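Local coordinates for protein MDM10 isoform 1 (PDB 7BTX) that helps tether the endoplasmic reticulum to mitochondria as part of the ERMES complex and takes part in late assembly of the outer-membrane TOM translocase, at residues D[275-280]-D[297-302]; D[13-18]-D[78-83]. All blocks are in the same frame, centred on the assembly; numbering follows the deposited sequence.

In the fold
The two contacts lie on opposite sides of the chain's centre, with their centres 39 Å apart and their nearest atoms about 23 Å apart, so they do not touch. Contact 2 closes before contact 1 opens along the chain. It sets the end of the N-terminal helix 5-16 against the loop after strand 68-76, a strand that lies between 55-62 and 140-147 in the N-terminal sheet. Contact 1 pairs the loop leading into strand 280-284 with the loop leaving the neighbouring strand 292-297. Contact 1 thus joins loops at the open end of a hairpin, at the edge of a mitochondrial outer-membrane β-barrel wall, whereas contact 2 joins the N-terminal helix to a loop between wall strands.

Contact 1: residues D[275-280]-D[297-302]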
loop_
_atom_site.group_PDB
_atom_site.type_symbol
_atom_site.label_atom_id
_atom_site.label_comp_id
_atom_site.label_asym_id
_atom_site.label_seq_id
_atom_site.Cartn_x
_atom_site.Cartn_y
_atom_site.Cartn_z
ATOM N N PHE D 275 36.960 -18.790 -10.514
ATOM C CA PHE D 275 36.955 -17.346 -10.339
ATOM C C PHE D 275 38.268 -16.787 -9.820
ATOM O O PHE D 275 38.496 -15.582 -9.956
ATOM C CB PHE D 275 35.833 -16.923 -9.376
ATOM C CG PHE D 275 34.468 -16.893 -10.002
ATOM C CD1 PHE D 275 34.300 -17.082 -11.367
ATOM C CD2 PHE D 275 33.347 -16.692 -9.218
ATOM C CE1 PHE D 275 33.039 -17.060 -11.937
ATOM C CE2 PHE D 275 32.083 -16.669 -9.780
ATOM C CZ PHE D 275 31.929 -16.853 -11.142
ATOM N N GLY D 276 39.127 -17.615 -9.232
ATOM C CA GLY D 276 40.374 -17.135 -8.671
ATOM C C GLY D 276 40.230 -16.414 -7.355
ATOM O O GLY D 276 41.196 -15.805 -6.888
ATOM N N HIS D 277 39.056 -16.474 -6.732
ATOM C CA HIS D 277 38.767 -15.690 -5.536
ATOM C C HIS D 277 39.297 -16.416 -4.301
ATOM O O HIS D 277 38.592 -17.151 -3.610
ATOM C CB HIS D 277 37.273 -15.426 -5.434
ATOM C CG HIS D 277 36.897 -14.545 -4.287
ATOM N ND1 HIS D 277 36.294 -15.028 -3.146
ATOM C CD2 HIS D 277 37.043 -13.212 -4.101
ATOM C CE1 HIS D 277 36.082 -14.030 -2.307
ATOM N NE2 HIS D 277 36.528 -12.918 -2.862
ATOM N N ILE D 278 40.581 -16.188 -4.024
ATOM C CA ILE D 278 41.186 -16.743 -2.822
ATOM C C ILE D 278 40.725 -15.952 -1.612
ATOM O O ILE D 278 40.791 -14.719 -1.587
ATOM C CB ILE D 278 42.718 -16.731 -2.940
ATOM C CG1 ILE D 278 43.161 -17.549 -4.148
ATOM C CG2 ILE D 278 43.368 -17.251 -1.669
ATOM C CD1 ILE D 278 44.656 -17.724 -4.261
ATOM N N SER D 279 40.243 -16.662 -0.600
ATOM C CA SER D 279 39.909 -16.079 0.687
ATOM C C SER D 279 40.845 -16.628 1.749
ATOM O O SER D 279 41.551 -17.614 1.541
ATOM C CB SER D 279 38.460 -16.367 1.076
ATOM O OG SER D 279 38.271 -16.127 2.457
ATOM N N SER D 280 40.840 -15.973 2.902
ATOM C CA SER D 280 41.661 -16.387 4.028
ATOM C C SER D 280 41.065 -15.806 5.293
ATOM O O SER D 280 40.669 -14.640 5.308
ATOM C CB SER D 280 43.104 -15.921 3.855
ATOM O OG SER D 280 43.887 -16.283 4.973
ATOM N N ASP D 297 40.619 -11.108 2.405
ATOM C CA ASP D 297 40.164 -11.630 1.133
ATOM C C ASP D 297 41.143 -11.221 0.039
ATOM O O ASP D 297 42.020 -10.379 0.243
ATOM C CB ASP D 297 38.755 -11.125 0.851
ATOM C CG ASP D 297 37.997 -12.018 -0.086
ATOM O OD1 ASP D 297 37.167 -12.811 0.399
ATOM O OD2 ASP D 297 38.226 -11.927 -1.307
ATOM N N PHE D 298 41.003 -11.824 -1.141
ATOM C CA PHE D 298 41.885 -11.528 -2.263
ATOM C C PHE D 298 41.188 -11.872 -3.574
ATOM O O PHE D 298 40.007 -12.224 -3.575
ATOM C CB PHE D 298 43.207 -12.295 -2.126
ATOM C CG PHE D 298 44.355 -11.664 -2.861
ATOM C CD1 PHE D 298 44.687 -10.336 -2.648
ATOM C CD2 PHE D 298 45.070 -12.389 -3.799
ATOM C CE1 PHE D 298 45.735 -9.746 -3.338
ATOM C CE2 PHE D 298 46.117 -11.806 -4.495
ATOM C CZ PHE D 298 46.449 -10.482 -4.261
ATOM N N ASN D 299 41.906 -11.765 -4.690
ATOM C CA ASN D 299 41.412 -12.155 -6.001
ATOM C C ASN D 299 42.595 -12.427 -6.916
ATOM O O ASN D 299 43.668 -11.847 -6.731
ATOM C CB ASN D 299 40.517 -11.067 -6.592
ATOM C CG ASN D 299 39.496 -11.615 -7.558
ATOM O OD1 ASN D 299 39.820 -12.413 -8.433
ATOM N ND2 ASN D 299 38.249 -11.190 -7.402
ATOM N N LEU D 300 42.424 -13.318 -7.885
ATOM C CA LEU D 300 43.448 -13.548 -8.888
ATOM C C LEU D 300 42.939 -13.090 -10.254
ATOM O O LEU D 300 41.737 -13.103 -10.532
ATOM C CB LEU D 300 43.864 -15.017 -8.904
ATOM C CG LEU D 300 44.626 -15.521 -7.678
ATOM C CD1 LEU D 300 45.184 -16.904 -7.946
ATOM C CD2 LEU D 300 45.736 -14.562 -7.289
ATOM N N TYR D 301 43.881 -12.604 -11.079
ATOM C CA TYR D 301 43.734 -12.046 -12.430
ATOM C C TYR D 301 43.001 -10.704 -12.457
ATOM O O TYR D 301 42.888 -10.082 -13.517
ATOM C CB TYR D 301 43.024 -13.018 -13.388
ATOM C CG TYR D 301 43.604 -14.413 -13.440
ATOM C CD1 TYR D 301 44.834 -14.655 -14.042
ATOM C CD2 TYR D 301 42.905 -15.492 -12.914
ATOM C CE1 TYR D 301 45.362 -15.933 -14.100
ATOM C CE2 TYR D 301 43.421 -16.773 -12.969
ATOM C CZ TYR D 301 44.650 -16.988 -13.563
ATOM O OH TYR D 301 45.169 -18.261 -13.619
ATOM N N SER D 302 42.498 -10.251 -11.311
ATOM C CA SER D 302 41.817 -8.971 -11.188
ATOM C C SER D 302 42.116 -8.366 -9.826
ATOM O O SER D 302 41.185 -7.931 -9.139
ATOM C CB SER D 302 40.310 -9.139 -11.384
ATOM O OG SER D 302 39.594 -8.055 -10.817
#
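His277 reaches across to Asp297 and to the backbone of Phe298. Its CG is anti to the backbone N (chi1 -176°), and from CB outward the imidazole comes progressively into contact with the other segment. CG comes no nearer than 3.9 Å, to Phe298 O, and CD2 closes to 3.2 Å from the same oxygen. NE2 is the ring atom modelled nearest the carboxylate, although its very short separation from Asp297 OD2 has a poor angle and is doubtful as a hydrogen bond. CE1 lies 3.2 Å from Asp297 OD1, while ND1 is further from the carboxylate. The two side chains cross at about a right angle, with the ring and carboxylate planes 38° apart. Asp297 OD2 also accepts a weak hydrogen bond of 2.8 Å from the backbone N of Phe298.

Leu300 N donates across the contact to Gly276 O at 2.9 Å, and Ile278 N to Gly276 O at 3.0 Å, the latter closing the inverse gamma turn centred on His277; both bonds are weak. Gly276 has positive phi, a conformation that suits glycine. Leu300 CB rests 3.4 Å from Gly276 O, the same carbonyl that Leu300 N contacts. Beyond the turn the apolar side chains meet: Ile278 CD1 touches Leu300 CD1 at 3.8 Å. Ile278 also lies against Trp271, and Phe275 packs on an apolar side chain of another protein of the assembly.

The segments run roughly antiparallel, their directions 147° apart, and pair Gly276 with Leu300 and Ser279 with Asp297. They prolong the pairing of strands 280-284 and 292-297 past the end of the regular sheet, an irregular extension at the open end of an antiparallel β-hairpin, at the edge of the wall of a mitochondrial outer-membrane β-barrel.

Contact 2: residues D[13-18]-D[78-83]; sequences YQSTHW and AQQLEK
Ser15 and Thr16, near the end of helix 5-16, meet Ala78 and Gln80 of the loop after strand 68-76. Two residues earlier, Tyr13 turns to another part of the protein: its OH is hydrogen-bonded to Gln187, and its ring packs on Met168 of strand 165-174. One face of that ring is covered by Trp18 CD1, 3.6 Å above the plane and over the centre. Gln14 follows and lies against Phe84.

Ser15 carries most of the contact. Its CB points toward the loop, and OG, anti to the backbone N (chi1 179°), comes in between two side chains. OG is 3.7 Å from Ala78 CB and 3.8 Å from Gln80 CB; the amide oxygen OE1 of Gln80, whose chain is bent at chi2, also approaches OG to 3.8 Å. No hydrogen bond joins the segments, and the hydroxyl meets the loop mainly through van der Waals contact. The backbones are close here, Ser15 CA and Leu81 CA standing 5.9 Å apart, while the Leu81 side chain packs on Leu74 and Ser76 of strand 68-76.

An N-terminal helix resting against the inside of the barrel is familiar from related mitochondrial porins, and the reach of Tyr13 and Trp18 to strands 165-174 and 179-189 is consistent with that placement here.

At Thr16 the two branches of the side chain divide the work. CG2 touches Ala78 CB at 3.9 Å. OG1, between the backbone N and the carbonyl carbon (chi1 67°), is hydrogen-bonded back to Phe12 O, one turn earlier. His17 is the first residue to leave helical phi/psi, with positive phi, and Trp18 N donates to Tyr13 O at 2.9 Å, while the indole settles against Gln166, Gln187 and Asp189.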
loop_
_atom_site.group_PDB
_atom_site.type_symbol
_atom_site.label_atom_id
_atom_site.label_comp_id
_atom_site.label_asym_id
_atom_site.label_seq_id
_atom_site.Cartn_x
_atom_site.Cartn_y
_atom_site.Cartn_z
ATOM N N TYR D 13 19.902 -32.250 14.115
ATOM C CA TYR D 13 21.265 -32.749 14.038
ATOM C C TYR D 13 21.886 -32.928 15.410
ATOM O O TYR D 13 22.635 -33.885 15.616
ATOM C CB TYR D 13 22.123 -31.793 13.215
ATOM C CG TYR D 13 21.945 -31.903 11.720
ATOM C CD1 TYR D 13 21.083 -32.835 11.164
ATOM C CD2 TYR D 13 22.639 -31.067 10.869
ATOM C CE1 TYR D 13 20.926 -32.929 9.806
ATOM C CE2 TYR D 13 22.493 -31.156 9.510
ATOM C CZ TYR D 13 21.639 -32.090 8.984
ATOM O OH TYR D 13 21.484 -32.173 7.623
ATOM N N GLN D 14 21.597 -32.034 16.348
ATOM C CA GLN D 14 22.105 -32.143 17.705
ATOM C C GLN D 14 21.323 -33.136 18.546
ATOM O O GLN D 14 21.794 -33.522 19.619
ATOM C CB GLN D 14 22.086 -30.776 18.392
ATOM C CG GLN D 14 22.979 -29.734 17.749
ATOM C CD GLN D 14 22.439 -28.332 17.924
ATOM O OE1 GLN D 14 21.594 -28.086 18.784
ATOM N NE2 GLN D 14 22.916 -27.406 17.103
ATOM N N SER D 15 20.145 -33.551 18.090
ATOM C CA SER D 15 19.329 -34.508 18.820
ATOM C C SER D 15 19.576 -35.945 18.399
ATOM O O SER D 15 19.447 -36.850 19.227
ATOM C CB SER D 15 17.844 -34.183 18.638
ATOM O OG SER D 15 17.038 -35.123 19.321
ATOM N N THR D 16 19.924 -36.176 17.136
ATOM C CA THR D 16 20.228 -37.508 16.639
ATOM C C THR D 16 21.722 -37.742 16.478
ATOM O O THR D 16 22.117 -38.813 16.007
ATOM C CB THR D 16 19.516 -37.751 15.312
ATOM O OG1 THR D 16 20.057 -36.889 14.308
ATOM C CG2 THR D 16 18.052 -37.459 15.461
ATOM N N HIS D 17 22.545 -36.759 16.863
ATOM C CA HIS D 17 24.010 -36.800 16.805
ATOM C C HIS D 17 24.513 -37.055 15.382
ATOM O O HIS D 17 25.156 -38.062 15.091
ATOM C CB HIS D 17 24.578 -37.825 17.791
ATOM C CG HIS D 17 24.097 -37.638 19.196
ATOM N ND1 HIS D 17 24.237 -36.449 19.876
ATOM C CD2 HIS D 17 23.473 -38.487 20.045
ATOM C CE1 HIS D 17 23.720 -36.573 21.085
ATOM N NE2 HIS D 17 23.250 -37.799 21.213
ATOM N N TRP D 18 24.206 -36.114 14.494
ATOM C CA TRP D 18 24.678 -36.202 13.120
ATOM C C TRP D 18 26.059 -35.592 12.942
ATOM O O TRP D 18 26.768 -35.962 11.995
ATOM C CB TRP D 18 23.677 -35.531 12.177
ATOM C CG TRP D 18 24.065 -35.564 10.730
ATOM C CD1 TRP D 18 24.321 -34.494 9.932
ATOM C CD2 TRP D 18 24.252 -36.724 9.912
ATOM N NE1 TRP D 18 24.650 -34.908 8.669
ATOM C CE2 TRP D 18 24.613 -36.275 8.631
ATOM C CE3 TRP D 18 24.142 -38.097 10.137
ATOM C CZ2 TRP D 18 24.865 -37.147 7.585
ATOM C CZ3 TRP D 18 24.395 -38.954 9.103
ATOM C CH2 TRP D 18 24.743 -38.480 7.840
ATOM N N ALA D 78 12.474 -37.945 16.742
ATOM C CA ALA D 78 13.455 -37.618 17.770
ATOM C C ALA D 78 12.764 -36.859 18.889
ATOM O O ALA D 78 12.499 -35.661 18.764
ATOM C CB ALA D 78 14.589 -36.793 17.174
ATOM N N GLN D 79 12.494 -37.542 19.996
ATOM C CA GLN D 79 11.642 -36.992 21.041
ATOM C C GLN D 79 12.389 -36.094 22.017
ATOM O O GLN D 79 11.927 -35.922 23.152
ATOM C CB GLN D 79 10.947 -38.125 21.801
ATOM C CG GLN D 79 9.651 -38.617 21.160
ATOM C CD GLN D 79 8.621 -37.515 20.956
ATOM O OE1 GLN D 79 8.554 -36.893 19.894
ATOM N NE2 GLN D 79 7.809 -37.273 21.977
ATOM N N GLN D 80 13.530 -35.536 21.617
ATOM C CA GLN D 80 14.295 -34.600 22.428
ATOM C C GLN D 80 14.548 -33.299 21.674
ATOM O O GLN D 80 15.514 -32.591 21.958
ATOM C CB GLN D 80 15.621 -35.222 22.860
ATOM C CG GLN D 80 15.504 -36.467 23.733
ATOM C CD GLN D 80 15.357 -37.743 22.919
ATOM O OE1 GLN D 80 15.638 -37.762 21.720
ATOM N NE2 GLN D 80 14.917 -38.814 23.568
ATOM N N LEU D 81 13.682 -32.970 20.715
ATOM C CA LEU D 81 14.041 -31.996 19.691
ATOM C C LEU D 81 13.882 -30.561 20.170
ATOM O O LEU D 81 14.725 -29.712 19.863
ATOM C CB LEU D 81 13.202 -32.231 18.437
ATOM C CG LEU D 81 13.594 -31.508 17.149
ATOM C CD1 LEU D 81 13.510 -32.479 16.023
ATOM C CD2 LEU D 81 12.677 -30.346 16.868
ATOM N N GLU D 82 12.823 -30.260 20.911
ATOM C CA GLU D 82 12.518 -28.878 21.256
ATOM C C GLU D 82 13.261 -28.383 22.490
ATOM O O GLU D 82 13.063 -27.232 22.894
ATOM C CB GLU D 82 11.012 -28.694 21.419
ATOM C CG GLU D 82 10.286 -28.778 20.087
ATOM C CD GLU D 82 8.849 -28.331 20.172
ATOM O OE1 GLU D 82 8.585 -27.160 19.831
ATOM O OE2 GLU D 82 7.987 -29.142 20.569
ATOM N N LYS D 83 14.113 -29.212 23.092
ATOM C CA LYS D 83 15.132 -28.686 23.989
ATOM C C LYS D 83 16.265 -28.018 23.227
ATOM O O LYS D 83 17.024 -27.245 23.819
ATOM C CB LYS D 83 15.703 -29.795 24.873
ATOM C CG LYS D 83 14.684 -30.492 25.756
ATOM C CD LYS D 83 15.337 -31.598 26.567
ATOM C CE LYS D 83 15.291 -32.925 25.838
ATOM N NZ LYS D 83 13.893 -33.349 25.566
#